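Local coordinates for Cag pathogenicity island protein (Cag10) (Helicobacter pylori 26695, PDB 6IQT) that is a VirB8-like component of the Cag type IV secretion system, its soluble domain probably taking part in assembling the secretion machinery at the bacterial membrane, at residues Ser33-Phe38 and Leu107-Thr112; Ser40-Tyr45 and Phe157-Thr162. All blocks are in the same frame, centred on the assembly; numbering follows the deposited sequence.

Contact 1: Ser33-Phe38 and Leu107-Thr112; sequences SATSKF and LTFFIT
Thr-35, on helix 30-43, stands over Leu-107 and Phe-109 of strand 105-117 with no backbone contact between the two, the nearest pair of CA atoms, Thr-35 CA and Leu-107 CA, being 8.9 Å apart. Side chains alone bridge that gap, and on the helix it is one threonine that does so, its two branches dividing the work. The methyl branch CG2 lies anti to the backbone N and comes to the Phe-109 ring at its far end, obliquely, 3.7 Å from CZ; CE2 of the same ring is equally near. The hydroxyl branch, beside the backbone N (chi1 -60°), turns to the leucine: Thr-35 OG1 and Leu-107 CD1 meet tip to tip at 3.3 Å, a polar atom against a methyl with no hydrogen bond to gain. The hydroxyl's need is met within its own helix, where it bonds to the carbonyl oxygen of Val-31 one turn earlier, so a threonine can be buried here while presenting its methyl to the aromatic ring.

This is the helix-on-sheet packing of the NTF2-like alpha+beta fold of VirB8 periplasmic domains, in which a curved antiparallel sheet wraps its concave side round helices. Leu-107 and Phe-109, two residues apart on the strand, both send their side chains to that side, and large apolar groups suit the distance to be spanned. Phe-109 holds CG between its backbone N and carbonyl carbon (chi1 49°), which directs the ring toward the helix. In the plane of the ring, at its edge, lies CG2 of Ile-111, the next inward-facing residue of the strand. Val-39 of the same helix also touches Phe-109, and Ile-90 of the neighbouring strand 84-98 packs on Thr-35.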
loop_
_atom_site.group_PDB
_atom_site.type_symbol
_atom_site.label_atom_id
_atom_site.label_comp_id
_atom_site.label_asym_id
_atom_site.label_seq_id
_atom_site.Cartn_x
_atom_site.Cartn_y
_atom_site.Cartn_z
ATOM N N SER A 33 -7.630 -14.937 -10.658
ATOM C CA SER A 33 -6.682 -15.140 -11.759
ATOM C C SER A 33 -6.138 -13.815 -12.281
ATOM O O SER A 33 -4.938 -13.691 -12.572
ATOM C CB SER A 33 -7.352 -15.907 -12.908
ATOM O OG SER A 33 -7.766 -17.192 -12.481
ATOM N N ALA A 34 -7.021 -12.832 -12.478
ATOM C CA ALA A 34 -6.573 -11.524 -12.949
ATOM C C ALA A 34 -5.628 -10.876 -11.946
ATOM O O ALA A 34 -4.599 -10.290 -12.322
ATOM C CB ALA A 34 -7.791 -10.620 -13.210
ATOM N N THR A 35 -5.952 -10.993 -10.658
ATOM C CA THR A 35 -5.128 -10.383 -9.625
ATOM C C THR A 35 -3.745 -11.023 -9.582
ATOM O O THR A 35 -2.740 -10.325 -9.436
ATOM C CB THR A 35 -5.824 -10.489 -8.262
ATOM O OG1 THR A 35 -7.087 -9.816 -8.333
ATOM C CG2 THR A 35 -4.995 -9.809 -7.179
ATOM N N SER A 36 -3.679 -12.345 -9.738
ATOM C CA SER A 36 -2.394 -13.027 -9.741
ATOM C C SER A 36 -1.544 -12.597 -10.933
ATOM O O SER A 36 -0.331 -12.374 -10.799
ATOM C CB SER A 36 -2.625 -14.538 -9.740
ATOM O OG SER A 36 -1.397 -15.216 -9.843
ATOM N N LYS A 37 -2.166 -12.472 -12.107
ATOM C CA LYS A 37 -1.437 -12.006 -13.284
ATOM C C LYS A 37 -0.945 -10.574 -13.093
ATOM O O LYS A 37 0.199 -10.246 -13.433
ATOM C CB LYS A 37 -2.334 -12.115 -14.517
ATOM C CG LYS A 37 -1.594 -11.925 -15.871
ATOM C CD LYS A 37 -0.256 -12.662 -15.862
ATOM C CE LYS A 37 0.302 -12.858 -17.275
ATOM N NZ LYS A 37 1.574 -13.634 -17.268
ATOM N N PHE A 38 -1.792 -9.716 -12.524
ATOM C CA PHE A 38 -1.429 -8.331 -12.255
ATOM C C PHE A 38 -0.257 -8.240 -11.289
ATOM O O PHE A 38 0.687 -7.470 -11.513
ATOM C CB PHE A 38 -2.654 -7.592 -11.698
ATOM C CG PHE A 38 -2.372 -6.193 -11.227
ATOM C CD1 PHE A 38 -2.311 -5.139 -12.129
ATOM C CD2 PHE A 38 -2.187 -5.924 -9.875
ATOM C CE1 PHE A 38 -2.071 -3.837 -11.698
ATOM C CE2 PHE A 38 -1.932 -4.624 -9.437
ATOM C CZ PHE A 38 -1.879 -3.577 -10.355
ATOM N N LEU A 107 -9.428 -5.862 -2.388
ATOM C CA LEU A 107 -8.807 -7.157 -2.159
ATOM C C LEU A 107 -7.593 -6.980 -1.250
ATOM O O LEU A 107 -6.834 -6.021 -1.402
ATOM C CB LEU A 107 -8.384 -7.789 -3.493
ATOM C CG LEU A 107 -9.436 -8.000 -4.590
ATOM C CD1 LEU A 107 -8.784 -8.567 -5.857
ATOM C CD2 LEU A 107 -10.548 -8.942 -4.109
ATOM N N THR A 108 -7.404 -7.885 -0.289
ATOM C CA THR A 108 -6.233 -7.798 0.584
ATOM C C THR A 108 -5.559 -9.165 0.665
ATOM O O THR A 108 -6.230 -10.196 0.785
ATOM C CB THR A 108 -6.607 -7.275 2.005
ATOM O OG1 THR A 108 -7.740 -7.990 2.503
ATOM C CG2 THR A 108 -6.975 -5.799 1.969
ATOM N N PHE A 109 -4.232 -9.179 0.565
ATOM C CA PHE A 109 -3.509 -10.446 0.533
ATOM C C PHE A 109 -2.033 -10.154 0.750
ATOM O O PHE A 109 -1.601 -8.996 0.774
ATOM C CB PHE A 109 -3.717 -11.194 -0.796
ATOM C CG PHE A 109 -3.492 -10.334 -2.012
ATOM C CD1 PHE A 109 -2.232 -10.239 -2.583
ATOM C CD2 PHE A 109 -4.547 -9.616 -2.584
ATOM C CE1 PHE A 109 -2.019 -9.427 -3.709
ATOM C CE2 PHE A 109 -4.342 -8.815 -3.701
ATOM C CZ PHE A 109 -3.077 -8.723 -4.263
ATOM N N PHE A 110 -1.261 -11.222 0.895
ATOM C CA PHE A 110 0.182 -11.120 1.041
ATOM C C PHE A 110 0.838 -11.604 -0.243
ATOM O O PHE A 110 0.303 -12.477 -0.932
ATOM C CB PHE A 110 0.687 -11.961 2.223
ATOM C CG PHE A 110 0.233 -11.453 3.573
ATOM C CD1 PHE A 110 0.888 -10.399 4.190
ATOM C CD2 PHE A 110 -0.841 -12.034 4.223
ATOM C CE1 PHE A 110 0.480 -9.937 5.435
ATOM C CE2 PHE A 110 -1.250 -11.574 5.468
ATOM C CZ PHE A 110 -0.592 -10.530 6.070
ATOM N N ILE A 111 2.017 -11.053 -0.546
ATOM C CA ILE A 111 2.807 -11.539 -1.672
ATOM C C ILE A 111 4.221 -11.856 -1.204
ATOM O O ILE A 111 4.716 -11.329 -0.209
ATOM C CB ILE A 111 2.863 -10.556 -2.868
ATOM C CG1 ILE A 111 3.619 -9.283 -2.515
ATOM C CG2 ILE A 111 1.469 -10.232 -3.385
ATOM C CD1 ILE A 111 3.921 -8.439 -3.752
ATOM N N THR A 112 4.860 -12.748 -1.940
ATOM C CA THR A 112 6.257 -13.080 -1.726
ATOM C C THR A 112 6.976 -12.814 -3.038
ATOM O O THR A 112 6.487 -13.204 -4.104
ATOM C CB THR A 112 6.412 -14.541 -1.266
ATOM O OG1 THR A 112 5.769 -14.714 0.009
ATOM C CG2 THR A 112 7.868 -14.906 -1.113
#

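Contact 2: Ser40-Tyr45 and Phe157-Thr162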
loop_
_atom_site.group_PDB
_atom_site.type_symbol
_atom_site.label_atom_id
_atom_site.label_comp_id
_atom_site.label_asym_id
_atom_site.label_seq_id
_atom_site.Cartn_x
_atom_site.Cartn_y
_atom_site.Cartn_z
ATOM N N SER A 40 2.029 -10.538 -10.686
ATOM C CA SER A 40 3.197 -11.013 -11.421
ATOM C C SER A 40 3.758 -9.933 -12.351
ATOM O O SER A 40 4.974 -9.712 -12.393
ATOM C CB SER A 40 2.814 -12.266 -12.211
ATOM O OG SER A 40 3.933 -12.755 -12.915
ATOM N N LEU A 41 2.885 -9.230 -13.087
ATOM C CA LEU A 41 3.349 -8.203 -14.015
ATOM C C LEU A 41 3.937 -6.999 -13.281
ATOM O O LEU A 41 4.947 -6.433 -13.714
ATOM C CB LEU A 41 2.198 -7.754 -14.920
ATOM C CG LEU A 41 1.669 -8.763 -15.950
ATOM C CD1 LEU A 41 0.330 -8.245 -16.445
ATOM C CD2 LEU A 41 2.654 -8.933 -17.101
ATOM N N LEU A 42 3.310 -6.583 -12.178
ATOM C CA LEU A 42 3.695 -5.357 -11.491
ATOM C C LEU A 42 4.933 -5.543 -10.614
ATOM O O LEU A 42 5.842 -4.700 -10.629
ATOM C CB LEU A 42 2.526 -4.848 -10.649
ATOM C CG LEU A 42 2.782 -3.552 -9.888
ATOM C CD1 LEU A 42 3.087 -2.384 -10.837
ATOM C CD2 LEU A 42 1.612 -3.225 -8.998
ATOM N N PHE A 43 4.979 -6.624 -9.828
ATOM C CA PHE A 43 6.057 -6.827 -8.869
ATOM C C PHE A 43 7.180 -7.709 -9.401
ATOM O O PHE A 43 8.277 -7.706 -8.831
ATOM C CB PHE A 43 5.509 -7.440 -7.569
ATOM C CG PHE A 43 4.611 -6.519 -6.801
ATOM C CD1 PHE A 43 5.139 -5.506 -6.021
ATOM C CD2 PHE A 43 3.235 -6.652 -6.875
ATOM C CE1 PHE A 43 4.311 -4.648 -5.322
ATOM C CE2 PHE A 43 2.399 -5.793 -6.169
ATOM C CZ PHE A 43 2.937 -4.793 -5.399
ATOM N N GLY A 44 6.935 -8.463 -10.473
ATOM C CA GLY A 44 7.954 -9.307 -11.055
ATOM C C GLY A 44 8.788 -8.549 -12.066
ATOM O O GLY A 44 8.484 -7.403 -12.394
ATOM N N TYR A 45 9.838 -9.212 -12.557
ATOM C CA TYR A 45 10.817 -8.534 -13.401
ATOM C C TYR A 45 11.677 -9.546 -14.139
ATOM O O TYR A 45 12.180 -10.494 -13.535
ATOM C CB TYR A 45 11.722 -7.607 -12.570
ATOM C CG TYR A 45 12.741 -6.857 -13.407
ATOM C CD1 TYR A 45 12.406 -5.664 -14.020
ATOM C CD2 TYR A 45 14.025 -7.364 -13.603
ATOM C CE1 TYR A 45 13.323 -4.975 -14.795
ATOM C CE2 TYR A 45 14.958 -6.683 -14.392
ATOM C CZ TYR A 45 14.594 -5.481 -14.972
ATOM O OH TYR A 45 15.492 -4.768 -15.741
ATOM N N PHE A 157 -7.780 0.189 -9.879
ATOM C CA PHE A 157 -7.912 1.631 -9.706
ATOM C C PHE A 157 -6.969 2.200 -8.672
ATOM O O PHE A 157 -6.707 3.407 -8.697
ATOM C CB PHE A 157 -9.345 1.996 -9.299
ATOM C CG PHE A 157 -10.316 1.958 -10.432
ATOM C CD1 PHE A 157 -10.687 0.743 -11.006
ATOM C CD2 PHE A 157 -10.870 3.132 -10.928
ATOM C CE1 PHE A 157 -11.594 0.702 -12.073
ATOM C CE2 PHE A 157 -11.784 3.098 -11.988
ATOM C CZ PHE A 157 -12.145 1.880 -12.559
ATOM N N ASP A 158 -6.453 1.371 -7.775
ATOM C CA ASP A 158 -5.574 1.855 -6.718
ATOM C C ASP A 158 -4.880 0.669 -6.082
ATOM O O ASP A 158 -5.343 -0.474 -6.188
ATOM C CB ASP A 158 -6.356 2.636 -5.663
ATOM C CG ASP A 158 -5.569 3.824 -5.110
ATOM O OD1 ASP A 158 -4.314 3.809 -5.185
ATOM O OD2 ASP A 158 -6.214 4.775 -4.610
ATOM N N ILE A 159 -3.779 0.957 -5.384
ATOM C CA ILE A 159 -3.032 -0.064 -4.666
ATOM C C ILE A 159 -2.425 0.585 -3.430
ATOM O O ILE A 159 -2.105 1.778 -3.423
ATOM C CB ILE A 159 -1.949 -0.720 -5.559
ATOM C CG1 ILE A 159 -1.409 -2.001 -4.921
ATOM C CG2 ILE A 159 -0.795 0.245 -5.848
ATOM C CD1 ILE A 159 -0.436 -2.766 -5.837
ATOM N N GLN A 160 -2.284 -0.205 -2.373
ATOM C CA GLN A 160 -1.597 0.228 -1.157
ATOM C C GLN A 160 -0.730 -0.937 -0.713
ATOM O O GLN A 160 -1.152 -2.093 -0.808
ATOM C CB GLN A 160 -2.582 0.630 -0.047
ATOM C CG GLN A 160 -3.417 1.889 -0.354
ATOM C CD GLN A 160 -2.557 3.139 -0.623
ATOM O OE1 GLN A 160 -1.553 3.380 0.057
ATOM N NE2 GLN A 160 -2.956 3.935 -1.620
ATOM N N ILE A 161 0.485 -0.640 -0.256
ATOM C CA ILE A 161 1.501 -1.657 -0.010
ATOM C C ILE A 161 2.114 -1.439 1.366
ATOM O O ILE A 161 2.425 -0.301 1.736
ATOM C CB ILE A 161 2.592 -1.617 -1.097
ATOM C CG1 ILE A 161 1.992 -1.962 -2.459
ATOM C CG2 ILE A 161 3.725 -2.573 -0.759
ATOM C CD1 ILE A 161 2.813 -1.454 -3.610
ATOM N N THR A 162 2.296 -2.532 2.116
ATOM C CA THR A 162 3.001 -2.518 3.399
ATOM C C THR A 162 4.160 -3.503 3.341
ATOM O O THR A 162 3.942 -4.719 3.237
ATOM C CB THR A 162 2.083 -2.903 4.567
ATOM O OG1 THR A 162 0.884 -2.127 4.541
ATOM C CG2 THR A 162 2.802 -2.683 5.905
#
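Strand 154-163, one of the two outermost strands of the sheet within the chain, lines the hydrophobic core beneath the C-terminal end of helix 30-43. Leu-42 and Ile-159 reach toward each other tip to tip, Leu-42 CD2 lying 3.8 Å from Ile-159 CD1. The same isoleucine methyl also touches the end of the neighbouring aromatic ring, 4.0 Å from Phe-43 CZ, in an oblique approach. Ile-161 comes to that ring differently: its CD1 sits at the edge, near the ring plane, 3.8 Å from Phe-43 CZ. Phe-43 keeps CG anti to its carbonyl carbon (chi1 -67°), and the ring extends far enough for its distal end to meet both isoleucines. One face of the ring is covered near its rim by Leu-42 CG. Branched isoleucines suit a strand, and their long CG1-CD1 arms span the gap to the helix; Met-72 of helix 66-80 packs on Leu-42, Phe-43 and Ile-161 as well.

Between these inward residues and the strand's start, a classic beta bulge sets Phe-157 and Asp-158 both opposite Tyr-134. Asp-158 OD1 accepts a bond from Ile-159 N, and the carboxylate forms a salt bridge to Arg-85 of the second subunit. One strand thus serves core and dimer interface, its inner side packed on helices as in the cone-like NTF2 fold.

How the contacts relate
From the N terminus, helix 30-43 supplies the first segment of both contacts, 33-38 and then 40-45. The chain next runs through helices 50-59 and 66-80 and strand 84-98 before strand 105-117 returns to the helix, closing the loop of contact 1. It continues through strand 125-137 to strand 154-163, where contact 2 closes a longer loop. As the segments alternate along the chain, the two loops cross. The centres of the two contacts are about 8 Å apart, and the contacts touch directly where Ile-111 CD1 packs 3.7 Å from Phe-43 CD2. Together they fix one helix against two strands that are separated in the sheet by strand 125-137.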